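Local coordinates for OsmC family protein (Rhodothermus marinus, PDB 5CML) that hydrolyses carboxyl esters, probably through a serine nucleophile, as the esterase domain of a longer protein that also carries an OsmC domain, at residues 6-11 and 90-94; 35-40 and 63-69; 56-60 and 245-249; 153-157 and 167-171. One frame throughout, in Å; residues are numbered along the deposited sequence.

Interaction 1 of 4, residues 6-11 and 90-94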
loop_
_atom_site.group_PDB
_atom_site.type_symbol
_atom_site.label_atom_id
_atom_site.label_comp_id
_atom_site.label_asym_id
_atom_site.label_seq_id
_atom_site.Cartn_x
_atom_site.Cartn_y
_atom_site.Cartn_z
ATOM N N VAL A 6 -5.367 -8.587 -14.449
ATOM C CA VAL A 6 -6.751 -8.706 -14.052
ATOM C C VAL A 6 -7.444 -7.384 -14.227
ATOM O O VAL A 6 -6.819 -6.326 -14.239
ATOM C CB VAL A 6 -6.926 -9.175 -12.589
ATOM C CG1 VAL A 6 -6.206 -10.496 -12.366
ATOM C CG2 VAL A 6 -6.485 -8.113 -11.595
ATOM N N THR A 7 -8.753 -7.461 -14.365
ATOM C CA THR A 7 -9.588 -6.281 -14.467
ATOM C C THR A 7 -10.792 -6.443 -13.551
ATOM O O THR A 7 -11.284 -7.543 -13.338
ATOM C CB THR A 7 -10.039 -6.037 -15.921
ATOM O OG1 THR A 7 -8.887 -5.949 -16.767
ATOM C CG2 THR A 7 -10.755 -4.758 -16.016
ATOM N N PHE A 8 -11.244 -5.335 -12.986
ATOM C CA PHE A 8 -12.430 -5.338 -12.152
ATOM C C PHE A 8 -13.016 -3.954 -12.130
ATOM O O PHE A 8 -12.376 -2.997 -12.558
ATOM C CB PHE A 8 -12.131 -5.797 -10.726
ATOM C CG PHE A 8 -11.031 -5.018 -10.054
ATOM C CD1 PHE A 8 -9.710 -5.375 -10.221
ATOM C CD2 PHE A 8 -11.331 -3.903 -9.273
ATOM C CE1 PHE A 8 -8.698 -4.655 -9.610
ATOM C CE2 PHE A 8 -10.334 -3.178 -8.668
ATOM C CZ PHE A 8 -9.002 -3.558 -8.837
ATOM N N GLU A 9 -14.241 -3.857 -11.629
ATOM C CA GLU A 9 -14.960 -2.589 -11.616
ATOM C C GLU A 9 -15.115 -2.029 -10.216
ATOM O O GLU A 9 -15.152 -2.782 -9.249
ATOM C CB GLU A 9 -16.338 -2.759 -12.244
ATOM C CG GLU A 9 -16.294 -2.956 -13.739
ATOM C CD GLU A 9 -17.677 -2.982 -14.361
ATOM O OE1 GLU A 9 -18.651 -2.573 -13.685
ATOM O OE2 GLU A 9 -17.785 -3.417 -15.526
ATOM N N ASN A 10 -15.206 -0.708 -10.107
ATOM C CA ASN A 10 -15.574 -0.108 -8.838
ATOM C C ASN A 10 -17.084 0.094 -8.828
ATOM O O ASN A 10 -17.799 -0.359 -9.747
ATOM C CB ASN A 10 -14.805 1.205 -8.577
ATOM C CG ASN A 10 -15.047 2.262 -9.630
ATOM O OD1 ASN A 10 -16.038 2.222 -10.359
ATOM N ND2 ASN A 10 -14.130 3.229 -9.710
ATOM N N ASN A 11 -17.588 0.738 -7.787
ATOM C CA ASN A 11 -19.030 0.814 -7.621
ATOM C C ASN A 11 -19.683 1.849 -8.560
ATOM O O ASN A 11 -20.909 1.977 -8.587
ATOM C CB ASN A 11 -19.370 1.089 -6.148
ATOM C CG ASN A 11 -18.787 2.377 -5.634
ATOM O OD1 ASN A 11 -18.507 3.293 -6.398
ATOM N ND2 ASN A 11 -18.588 2.451 -4.322
ATOM N N ALA A 90 -12.726 -1.718 -3.950
ATOM C CA ALA A 90 -13.118 -2.498 -5.125
ATOM C C ALA A 90 -12.125 -3.634 -5.388
ATOM O O ALA A 90 -12.504 -4.744 -5.823
ATOM C CB ALA A 90 -13.228 -1.594 -6.343
ATOM N N ALA A 91 -10.853 -3.368 -5.107
ATOM C CA ALA A 91 -9.829 -4.370 -5.303
ATOM C C ALA A 91 -10.007 -5.487 -4.278
ATOM O O ALA A 91 -9.794 -6.668 -4.577
ATOM C CB ALA A 91 -8.440 -3.752 -5.180
ATOM N N CYS A 92 -10.350 -5.105 -3.050
ATOM C CA CYS A 92 -10.584 -6.078 -1.993
ATOM C C CYS A 92 -11.809 -6.944 -2.316
ATOM O O CYS A 92 -11.781 -8.165 -2.118
ATOM C CB CYS A 92 -10.771 -5.391 -0.654
ATOM S SG CYS A 92 -9.260 -4.686 0.060
ATOM N N ARG A 93 -12.867 -6.319 -2.830
ATOM C CA ARG A 93 -14.075 -7.059 -3.228
ATOM C C ARG A 93 -13.776 -8.039 -4.363
ATOM O O ARG A 93 -14.318 -9.143 -4.395
ATOM C CB ARG A 93 -15.202 -6.095 -3.632
ATOM C CG ARG A 93 -15.756 -5.324 -2.417
ATOM C CD ARG A 93 -17.105 -4.690 -2.703
ATOM N NE ARG A 93 -17.036 -3.805 -3.852
ATOM C CZ ARG A 93 -16.715 -2.517 -3.803
ATOM N NH1 ARG A 93 -16.428 -1.915 -2.645
ATOM N NH2 ARG A 93 -16.690 -1.820 -4.927
ATOM N N PHE A 94 -12.906 -7.636 -5.283
ATOM C CA PHE A 94 -12.515 -8.494 -6.398
ATOM C C PHE A 94 -11.846 -9.752 -5.855
ATOM O O PHE A 94 -12.177 -10.865 -6.259
ATOM C CB PHE A 94 -11.585 -7.736 -7.348
ATOM C CG PHE A 94 -10.818 -8.619 -8.293
ATOM C CD1 PHE A 94 -11.411 -9.103 -9.441
ATOM C CD2 PHE A 94 -9.499 -8.958 -8.040
ATOM C CE1 PHE A 94 -10.708 -9.906 -10.312
ATOM C CE2 PHE A 94 -8.800 -9.764 -8.922
ATOM C CZ PHE A 94 -9.407 -10.236 -10.051
HETATM O O HOH W 1 -14.678 -5.240 -7.474
HETATM O O HOH W 2 -17.487 -3.017 -7.375
#
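Strand residues 6-9 lie across helix residues 90-94, the axes 8.3 Å apart at their closest and the N-to-C directions 115° apart; just past the strand, N10 CA comes within 5.1 Å of A90 CA. V6 and F8 point toward the helix, T7 and E9 away. The F8 and F94 rings are nearly parallel, their planes 26° apart, but are offset until little of one ring covers the other, with F8 CD1 above one F94 face near its rim. F8 CB meets F94 CD1 at 3.6 Å. F94 extends along the strand because chi1 of 163° turns its CG away from the backbone N, and F94 CZ reaches V6 CB at 3.7 Å. The far end of the F8 ring rests on the helix, CZ lying 3.7 Å from A91 CB, while A90 CB packs against N10 CA. Water completes the seam: one molecule donates to both E9 O and A90 O, and a second donates to E9 O and accepts from R93 NH2 at 2.8 Å. That NH2 also forms a salt bridge with E86. Helix 85-98 thus packs against the central sheet at 2-9, one of its two edge strands, the layered helix-on-sheet arrangement of the alpha/beta-hydrolase fold.

Interaction 2 of 4, residues 35-40 and 63-69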
loop_
_atom_site.group_PDB
_atom_site.type_symbol
_atom_site.label_atom_id
_atom_site.label_comp_id
_atom_site.label_asym_id
_atom_site.label_seq_id
_atom_site.Cartn_x
_atom_site.Cartn_y
_atom_site.Cartn_z
ATOM N N ALA A 35 -1.086 -1.976 -2.384
ATOM C CA ALA A 35 -1.332 -0.662 -2.977
ATOM C C ALA A 35 -0.053 0.144 -2.908
ATOM O O ALA A 35 0.463 0.374 -1.830
ATOM C CB ALA A 35 -2.426 0.040 -2.260
ATOM N N HIS A 36 0.464 0.571 -4.048
ATOM C CA HIS A 36 1.810 1.133 -4.063
ATOM C C HIS A 36 1.957 2.295 -5.030
ATOM O O HIS A 36 1.120 2.494 -5.931
ATOM C CB HIS A 36 2.809 0.045 -4.439
ATOM C CG HIS A 36 2.693 -0.366 -5.864
ATOM N ND1 HIS A 36 3.382 0.267 -6.875
ATOM C CD2 HIS A 36 1.917 -1.302 -6.463
ATOM C CE1 HIS A 36 3.048 -0.279 -8.032
ATOM N NE2 HIS A 36 2.159 -1.228 -7.808
ATOM N N CYS A 37 3.059 3.028 -4.874
ATOM C CA CYS A 37 3.350 4.172 -5.731
ATOM C C CYS A 37 4.674 3.995 -6.471
ATOM O O CYS A 37 5.300 4.976 -6.857
ATOM C CB CYS A 37 3.376 5.457 -4.901
ATOM S SG CYS A 37 1.746 5.819 -4.125
ATOM N N PHE A 38 5.103 2.749 -6.683
ATOM C CA PHE A 38 6.410 2.525 -7.313
ATOM C C PHE A 38 6.383 2.851 -8.798
ATOM O O PHE A 38 7.424 2.977 -9.419
ATOM C CB PHE A 38 6.878 1.095 -7.107
ATOM C CG PHE A 38 7.226 0.795 -5.700
ATOM C CD1 PHE A 38 8.327 1.393 -5.111
ATOM C CD2 PHE A 38 6.451 -0.059 -4.947
ATOM C CE1 PHE A 38 8.651 1.128 -3.797
ATOM C CE2 PHE A 38 6.764 -0.318 -3.628
ATOM C CZ PHE A 38 7.864 0.266 -3.059
ATOM N N THR A 39 5.188 3.018 -9.350
ATOM C CA THR A 39 5.042 3.425 -10.742
ATOM C C THR A 39 5.631 4.822 -10.991
ATOM O O THR A 39 5.895 5.183 -12.134
ATOM C CB THR A 39 3.565 3.383 -11.152
ATOM O OG1 THR A 39 2.963 2.217 -10.578
ATOM C CG2 THR A 39 3.425 3.309 -12.645
ATOM N N CYS A 40 5.856 5.581 -9.919
ATOM C CA CYS A 40 6.549 6.879 -9.970
ATOM C C CYS A 40 8.010 6.766 -10.395
ATOM O O CYS A 40 8.608 7.750 -10.829
ATOM C CB CYS A 40 6.495 7.587 -8.590
ATOM S SG CYS A 40 4.836 8.139 -8.153
ATOM N N ARG A 63 -1.204 -6.505 -7.035
ATOM C CA ARG A 63 -0.562 -5.205 -7.088
ATOM C C ARG A 63 -1.521 -4.196 -7.657
ATOM O O ARG A 63 -2.008 -4.344 -8.782
ATOM C CB ARG A 63 0.692 -5.266 -7.940
ATOM C CG ARG A 63 1.786 -6.073 -7.319
ATOM C CD ARG A 63 3.009 -6.036 -8.162
ATOM N NE ARG A 63 3.019 -7.067 -9.200
ATOM C CZ ARG A 63 3.238 -6.835 -10.488
ATOM N NH1 ARG A 63 3.402 -5.588 -10.941
ATOM N NH2 ARG A 63 3.269 -7.861 -11.331
ATOM N N PHE A 64 -1.803 -3.173 -6.863
ATOM C CA PHE A 64 -2.709 -2.126 -7.273
ATOM C C PHE A 64 -1.931 -0.831 -7.362
ATOM O O PHE A 64 -1.366 -0.369 -6.372
ATOM C CB PHE A 64 -3.864 -2.002 -6.290
ATOM C CG PHE A 64 -4.825 -0.923 -6.640
ATOM C CD1 PHE A 64 -5.849 -1.165 -7.538
ATOM C CD2 PHE A 64 -4.695 0.343 -6.093
ATOM C CE1 PHE A 64 -6.740 -0.172 -7.871
ATOM C CE2 PHE A 64 -5.590 1.347 -6.425
ATOM C CZ PHE A 64 -6.606 1.087 -7.315
ATOM N N ASP A 65 -1.889 -0.271 -8.562
ATOM C CA ASP A 65 -1.162 0.966 -8.818
ATOM C C ASP A 65 -1.949 2.171 -8.326
ATOM O O ASP A 65 -2.905 2.623 -8.968
ATOM C CB ASP A 65 -0.881 1.094 -10.314
ATOM C CG ASP A 65 -0.313 2.436 -10.687
ATOM O OD1 ASP A 65 0.324 3.090 -9.828
ATOM O OD2 ASP A 65 -0.502 2.836 -11.852
ATOM N N PHE A 66 -1.515 2.703 -7.191
ATOM C CA PHE A 66 -2.237 3.777 -6.523
ATOM C C PHE A 66 -2.125 5.088 -7.290
ATOM O O PHE A 66 -2.930 5.996 -7.102
ATOM C CB PHE A 66 -1.693 3.926 -5.096
ATOM C CG PHE A 66 -2.522 4.802 -4.221
ATOM C CD1 PHE A 66 -3.623 4.294 -3.549
ATOM C CD2 PHE A 66 -2.210 6.140 -4.078
ATOM C CE1 PHE A 66 -4.408 5.135 -2.732
ATOM C CE2 PHE A 66 -2.978 6.969 -3.264
ATOM C CZ PHE A 66 -4.073 6.457 -2.592
ATOM N N THR A 67 -1.117 5.193 -8.154
ATOM C CA THR A 67 -0.855 6.441 -8.858
ATOM C C THR A 67 -1.757 6.660 -10.059
ATOM O O THR A 67 -1.887 7.785 -10.528
ATOM C CB THR A 67 0.580 6.507 -9.384
ATOM O OG1 THR A 67 0.684 5.632 -10.510
ATOM C CG2 THR A 67 1.600 6.120 -8.308
ATOM N N GLY A 68 -2.356 5.589 -10.577
ATOM C CA GLY A 68 -3.130 5.680 -11.808
ATOM C C GLY A 68 -2.289 5.883 -13.067
ATOM O O GLY A 68 -2.830 6.028 -14.165
ATOM N N LEU A 69 -0.967 5.889 -12.924
ATOM C CA LEU A 69 -0.084 6.092 -14.073
ATOM C C LEU A 69 -0.077 4.885 -15.006
ATOM O O LEU A 69 0.314 4.996 -16.170
ATOM C CB LEU A 69 1.347 6.390 -13.607
ATOM C CG LEU A 69 1.556 7.695 -12.837
ATOM C CD1 LEU A 69 2.983 7.754 -12.242
ATOM C CD2 LEU A 69 1.281 8.897 -13.740
HETATM O O HOH W 3 2.109 -2.982 -10.295
#
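A35 pairs with F64 in parallel strands. F64 O accepts H36 N at 3.1 Å, and H36 O takes F66 N at 2.9 Å. With CG between the backbone N and carbonyl carbon (chi1 70°), the H36 ring swings back until CD2 lies 3.4 Å from F64 O; F38 N, donating in the ring plane to ND1, fixes its rotation, and a water links NE2 to R63 NH1, while R63 NE forms a salt bridge with D21. C37 SG sits obliquely beside the F66 ring, 4.0 Å from CD2. T39 OG1 gives a weak bond to D65 OD1, which also takes T67 OG1 on its syn lone pair at 2.7 Å and T67 N from above the carboxylate plane, an Asx turn. Replacing D65 by an alanine would leave T67 OG1, T67 N and T39 OG1 without this acceptor and would probably loosen the Asx turn. T39 CG2 slides past L69 CB at 3.8 Å, and C40 SG touches T67 CG2. Helix 45-56 connects these neighbouring strands in a beta-alpha-beta unit and covers H36 and R63; helix 85-98 covers A35 and F64, and F166 of strand 166-169 touches C40, T67 and L69.

Interaction 3 of 4, residues 56-60 and 245-249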
loop_
_atom_site.group_PDB
_atom_site.type_symbol
_atom_site.label_atom_id
_atom_site.label_comp_id
_atom_site.label_asym_id
_atom_site.label_seq_id
_atom_site.Cartn_x
_atom_site.Cartn_y
_atom_site.Cartn_z
ATOM N N THR A 56 7.466 -16.327 -3.496
ATOM C CA THR A 56 8.438 -17.358 -3.130
ATOM C C THR A 56 8.041 -18.036 -1.815
ATOM O O THR A 56 8.294 -19.230 -1.610
ATOM C CB THR A 56 9.840 -16.733 -3.003
ATOM O OG1 THR A 56 10.310 -16.362 -4.308
ATOM C CG2 THR A 56 10.852 -17.699 -2.348
ATOM N N GLN A 57 7.407 -17.265 -0.938
ATOM C CA GLN A 57 6.975 -17.755 0.361
ATOM C C GLN A 57 5.553 -18.291 0.342
ATOM O O GLN A 57 5.013 -18.671 1.392
ATOM C CB GLN A 57 7.085 -16.639 1.402
ATOM C CG GLN A 57 8.516 -16.257 1.695
ATOM C CD GLN A 57 8.620 -15.311 2.859
ATOM O OE1 GLN A 57 7.897 -15.438 3.842
ATOM N NE2 GLN A 57 9.510 -14.352 2.751
ATOM N N GLY A 58 4.938 -18.306 -0.836
ATOM C CA GLY A 58 3.633 -18.922 -0.993
ATOM C C GLY A 58 2.447 -17.975 -1.026
ATOM O O GLY A 58 1.298 -18.418 -1.075
ATOM N N TYR A 59 2.708 -16.671 -0.996
ATOM C CA TYR A 59 1.624 -15.687 -1.076
ATOM C C TYR A 59 1.190 -15.441 -2.506
ATOM O O TYR A 59 1.984 -15.582 -3.440
ATOM C CB TYR A 59 2.057 -14.342 -0.486
ATOM C CG TYR A 59 2.349 -14.326 0.985
ATOM C CD1 TYR A 59 3.598 -14.685 1.469
ATOM C CD2 TYR A 59 1.394 -13.880 1.890
ATOM C CE1 TYR A 59 3.878 -14.628 2.825
ATOM C CE2 TYR A 59 1.652 -13.822 3.243
ATOM C CZ TYR A 59 2.906 -14.201 3.707
ATOM O OH TYR A 59 3.185 -14.160 5.048
ATOM N N ALA A 60 -0.074 -15.055 -2.675
ATOM C CA ALA A 60 -0.510 -14.427 -3.908
ATOM C C ALA A 60 -0.614 -12.949 -3.631
ATOM O O ALA A 60 -1.039 -12.562 -2.546
ATOM C CB ALA A 60 -1.864 -15.008 -4.398
ATOM N N GLY A 245 7.053 -11.064 4.243
ATOM C CA GLY A 245 6.460 -12.383 4.087
ATOM C C GLY A 245 6.662 -13.246 5.320
ATOM O O GLY A 245 5.759 -13.939 5.768
ATOM N N ALA A 246 7.867 -13.207 5.879
ATOM C CA ALA A 246 8.163 -13.999 7.069
ATOM C C ALA A 246 7.339 -13.530 8.268
ATOM O O ALA A 246 6.821 -14.331 9.048
ATOM C CB ALA A 246 9.681 -13.934 7.376
ATOM N N TRP A 247 7.239 -12.214 8.420
ATOM C CA TRP A 247 6.486 -11.647 9.518
ATOM C C TRP A 247 5.004 -11.986 9.434
ATOM O O TRP A 247 4.401 -12.406 10.402
ATOM C CB TRP A 247 6.685 -10.140 9.550
ATOM C CG TRP A 247 5.852 -9.444 10.536
ATOM C CD1 TRP A 247 6.105 -9.299 11.876
ATOM C CD2 TRP A 247 4.605 -8.790 10.290
ATOM N NE1 TRP A 247 5.086 -8.593 12.477
ATOM C CE2 TRP A 247 4.162 -8.256 11.520
ATOM C CE3 TRP A 247 3.832 -8.585 9.144
ATOM C CZ2 TRP A 247 2.980 -7.536 11.634
ATOM C CZ3 TRP A 247 2.654 -7.859 9.262
ATOM C CH2 TRP A 247 2.241 -7.356 10.498
ATOM N N ALA A 248 4.424 -11.803 8.267
ATOM C CA ALA A 248 2.995 -11.957 8.143
ATOM C C ALA A 248 2.543 -13.407 8.256
ATOM O O ALA A 248 1.388 -13.662 8.558
ATOM C CB ALA A 248 2.506 -11.345 6.813
ATOM N N ARG A 249 3.446 -14.354 8.037
ATOM C CA ARG A 249 3.098 -15.763 8.110
ATOM C C ARG A 249 2.572 -16.149 9.507
ATOM O O ARG A 249 1.765 -17.068 9.635
ATOM C CB ARG A 249 4.315 -16.616 7.740
ATOM C CG ARG A 249 4.004 -18.068 7.537
ATOM C CD ARG A 249 5.269 -18.835 7.237
ATOM N NE ARG A 249 5.624 -18.633 5.845
ATOM C CZ ARG A 249 5.014 -19.260 4.839
ATOM N NH1 ARG A 249 4.039 -20.126 5.082
ATOM N NH2 ARG A 249 5.375 -19.023 3.596
#
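Q57 and G245 are the nearest CA pair, 6.6 Å apart, where the chain leaves helix 45-56 for strand 59-65 and passes a turn of helix 234-252. G58 makes the exit: its positive phi ends the helix in a Schellman motif, and a CB here would jam against the carbonyl O of Q57. Y59 carries the one direct hydrogen bond between the segments. Its CG lies beside the backbone N, anti to the carbonyl carbon (chi1 -65°), which sends the ring out to the helix, where Y59 OH donates to G245 O at 2.7 Å, in the carbonyl plane and on a lone pair. G245 O also accepts R249 N from its own helix at 3.3 Å, so two donors grip this oxygen. A248 CB closes on Y59 OH at 3.4 Å, and Y59 CE1 packs 3.6 Å from G245 CA. G245 has no side chain, and a CB there would run into Q57 OE1. Q57 OE1 lies 3.0 Å from A246 N, but at an angle too poor for a bond; Q57 NE2 instead donates to E242 O. R249 bends its guanidinium back toward the Q57 carbonyl, though its modelled placement is doubtful. The contact seats the last helix of this domain, 234-252, beside the start of an inner sheet strand, as expected in an alpha/beta-hydrolase fold.

Interaction 4 of 4, residues 153-157 and 167-171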
loop_
_atom_site.group_PDB
_atom_site.type_symbol
_atom_site.label_atom_id
_atom_site.label_comp_id
_atom_site.label_asym_id
_atom_site.label_seq_id
_atom_site.Cartn_x
_atom_site.Cartn_y
_atom_site.Cartn_z
ATOM N N THR A 153 -13.450 17.249 -15.713
ATOM C CA THR A 153 -12.722 16.644 -14.604
ATOM C C THR A 153 -12.481 17.671 -13.506
ATOM O O THR A 153 -11.750 18.646 -13.697
ATOM C CB THR A 153 -11.368 16.057 -15.058
ATOM O OG1 THR A 153 -11.588 15.093 -16.096
ATOM C CG2 THR A 153 -10.640 15.384 -13.895
ATOM N N VAL A 154 -13.110 17.434 -12.359
ATOM C CA VAL A 154 -13.011 18.313 -11.203
ATOM C C VAL A 154 -12.480 17.514 -10.012
ATOM O O VAL A 154 -12.486 16.276 -10.030
ATOM C CB VAL A 154 -14.396 18.937 -10.859
ATOM C CG1 VAL A 154 -14.297 19.970 -9.730
ATOM C CG2 VAL A 154 -15.004 19.589 -12.092
ATOM N N GLY A 155 -11.985 18.224 -9.001
ATOM C CA GLY A 155 -11.741 17.638 -7.697
ATOM C C GLY A 155 -10.563 16.687 -7.629
ATOM O O GLY A 155 -10.633 15.672 -6.929
ATOM N N GLU A 156 -9.485 17.004 -8.346
ATOM C CA GLU A 156 -8.273 16.177 -8.299
ATOM C C GLU A 156 -7.070 16.979 -7.797
ATOM O O GLU A 156 -7.133 18.196 -7.657
ATOM C CB GLU A 156 -8.001 15.558 -9.678
ATOM C CG GLU A 156 -9.197 14.720 -10.161
ATOM C CD GLU A 156 -8.903 13.823 -11.360
ATOM O OE1 GLU A 156 -7.795 13.891 -11.912
ATOM O OE2 GLU A 156 -9.801 13.044 -11.754
ATOM N N ALA A 157 -5.990 16.273 -7.484
ATOM C CA ALA A 157 -4.774 16.908 -6.973
ATOM C C ALA A 157 -3.561 16.289 -7.649
ATOM O O ALA A 157 -3.638 15.134 -8.089
ATOM C CB ALA A 157 -4.694 16.756 -5.455
ATOM N N ARG A 167 -1.882 12.229 -10.617
ATOM C CA ARG A 167 -3.118 12.823 -10.109
ATOM C C ARG A 167 -3.837 11.885 -9.163
ATOM O O ARG A 167 -3.780 10.670 -9.343
ATOM C CB ARG A 167 -4.076 13.162 -11.251
ATOM C CG ARG A 167 -3.493 14.007 -12.354
ATOM C CD ARG A 167 -4.323 13.849 -13.623
ATOM N NE ARG A 167 -5.546 14.639 -13.544
ATOM C CZ ARG A 167 -5.581 15.961 -13.677
ATOM N NH1 ARG A 167 -4.454 16.634 -13.885
ATOM N NH2 ARG A 167 -6.736 16.612 -13.591
ATOM N N ILE A 168 -4.525 12.447 -8.174
ATOM C CA ILE A 168 -5.466 11.687 -7.352
ATOM C C ILE A 168 -6.689 12.552 -7.025
ATOM O O ILE A 168 -6.646 13.774 -7.167
ATOM C CB ILE A 168 -4.827 11.189 -6.035
ATOM C CG1 ILE A 168 -4.357 12.368 -5.182
ATOM C CG2 ILE A 168 -3.694 10.232 -6.347
ATOM C CD1 ILE A 168 -4.048 11.967 -3.739
ATOM N N LYS A 169 -7.775 11.921 -6.587
ATOM C CA LYS A 169 -8.953 12.677 -6.147
ATOM C C LYS A 169 -8.693 13.508 -4.870
ATOM O O LYS A 169 -8.062 13.029 -3.918
ATOM C CB LYS A 169 -10.124 11.720 -5.907
ATOM C CG LYS A 169 -10.514 10.887 -7.128
ATOM C CD LYS A 169 -10.861 11.783 -8.309
ATOM C CE LYS A 169 -11.736 11.076 -9.329
ATOM N NZ LYS A 169 -12.187 12.012 -10.410
ATOM N N LYS A 170 -9.162 14.755 -4.855
ATOM C CA LYS A 170 -9.131 15.562 -3.626
ATOM C C LYS A 170 -9.901 14.861 -2.510
ATOM O O LYS A 170 -9.595 15.042 -1.324
ATOM C CB LYS A 170 -9.715 16.957 -3.853
ATOM C CG LYS A 170 -8.882 17.855 -4.760
ATOM C CD LYS A 170 -9.584 19.197 -4.993
ATOM C CE LYS A 170 -9.061 19.913 -6.233
ATOM N NZ LYS A 170 -9.759 21.215 -6.481
ATOM N N GLN A 171 -10.882 14.051 -2.901
ATOM C CA GLN A 171 -11.660 13.246 -1.964
ATOM C C GLN A 171 -10.747 12.384 -1.088
ATOM O O GLN A 171 -11.061 12.135 0.075
ATOM C CB GLN A 171 -12.671 12.365 -2.731
ATOM C CG GLN A 171 -13.520 11.433 -1.853
ATOM C CD GLN A 171 -14.334 10.425 -2.659
ATOM O OE1 GLN A 171 -13.925 9.997 -3.742
ATOM N NE2 GLN A 171 -15.491 10.043 -2.129
HETATM O O HOH W 4 -12.548 14.202 -5.450
#
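E156 holds one carboxylate between two basic side chains, R167 and K169, from the strand beside it. E156 OE1 meets R167 NE almost end-on at 2.9 Å, the carboxylate and guanidinium planes 55° apart, and R167 NH2 adds a weak second bond to the same oxygen. E156 OE2 uses its anti lone pair to take K169 NZ at 2.9 Å. K169 reaches it by bending at chi2 (-57°), which folds its amine back over the extended E156 chain. A leucine in place of E156 would probably leave R167 and K169 without the negative charge they share, their ends set free to turn. Along the backbones, the strands run antiparallel. A157 and I168 form a hydrogen-bonded pair, A157 N to I168 O at 2.6 Å and I168 N to A157 O at 2.8 Å; E156 and K169 form the next, non-hydrogen-bonded pair, their CA atoms 4.2 Å apart. Past it, G155 O accepts K170 N at 2.7 Å, from above the carbonyl plane, and a water that also receives Q171 N. The K170 chain runs along the G155-E156 backbone. Strand 156-159 is the middle of a small three-stranded sheet between 144-146 and 166-169, inserted in the chain between core strands 127-131 and 192-196, consistent with a cap-like insertion of an alpha/beta hydrolase. Helix 170-179 continues directly from this hairpin; A82 touches E156 and K169, and T83 touches I168.

Overall arrangement
From the N terminus, interaction 1 opens first, with edge strand 2-9, and closes at helix 85-98 after interaction 2 has already closed. Interaction 2 lies within that loop, pairing strands 30-36 and 59-65 of the central sheet; the two contacts touch where F8 CZ packs against F64 CD1, 4.2 Å away. Interaction 3 starts at the beginning of strand 59-65 and closes a far larger loop by bringing in helix 234-252, the last of this domain, so along the chain it crosses both interactions 1 and 2. Interaction 4 is a short hairpin within interaction 3's span, after interactions 1 and 2 have closed. Its centre is about 35 Å from that of interaction 3, beyond the chain's centre, in the small separate sheet.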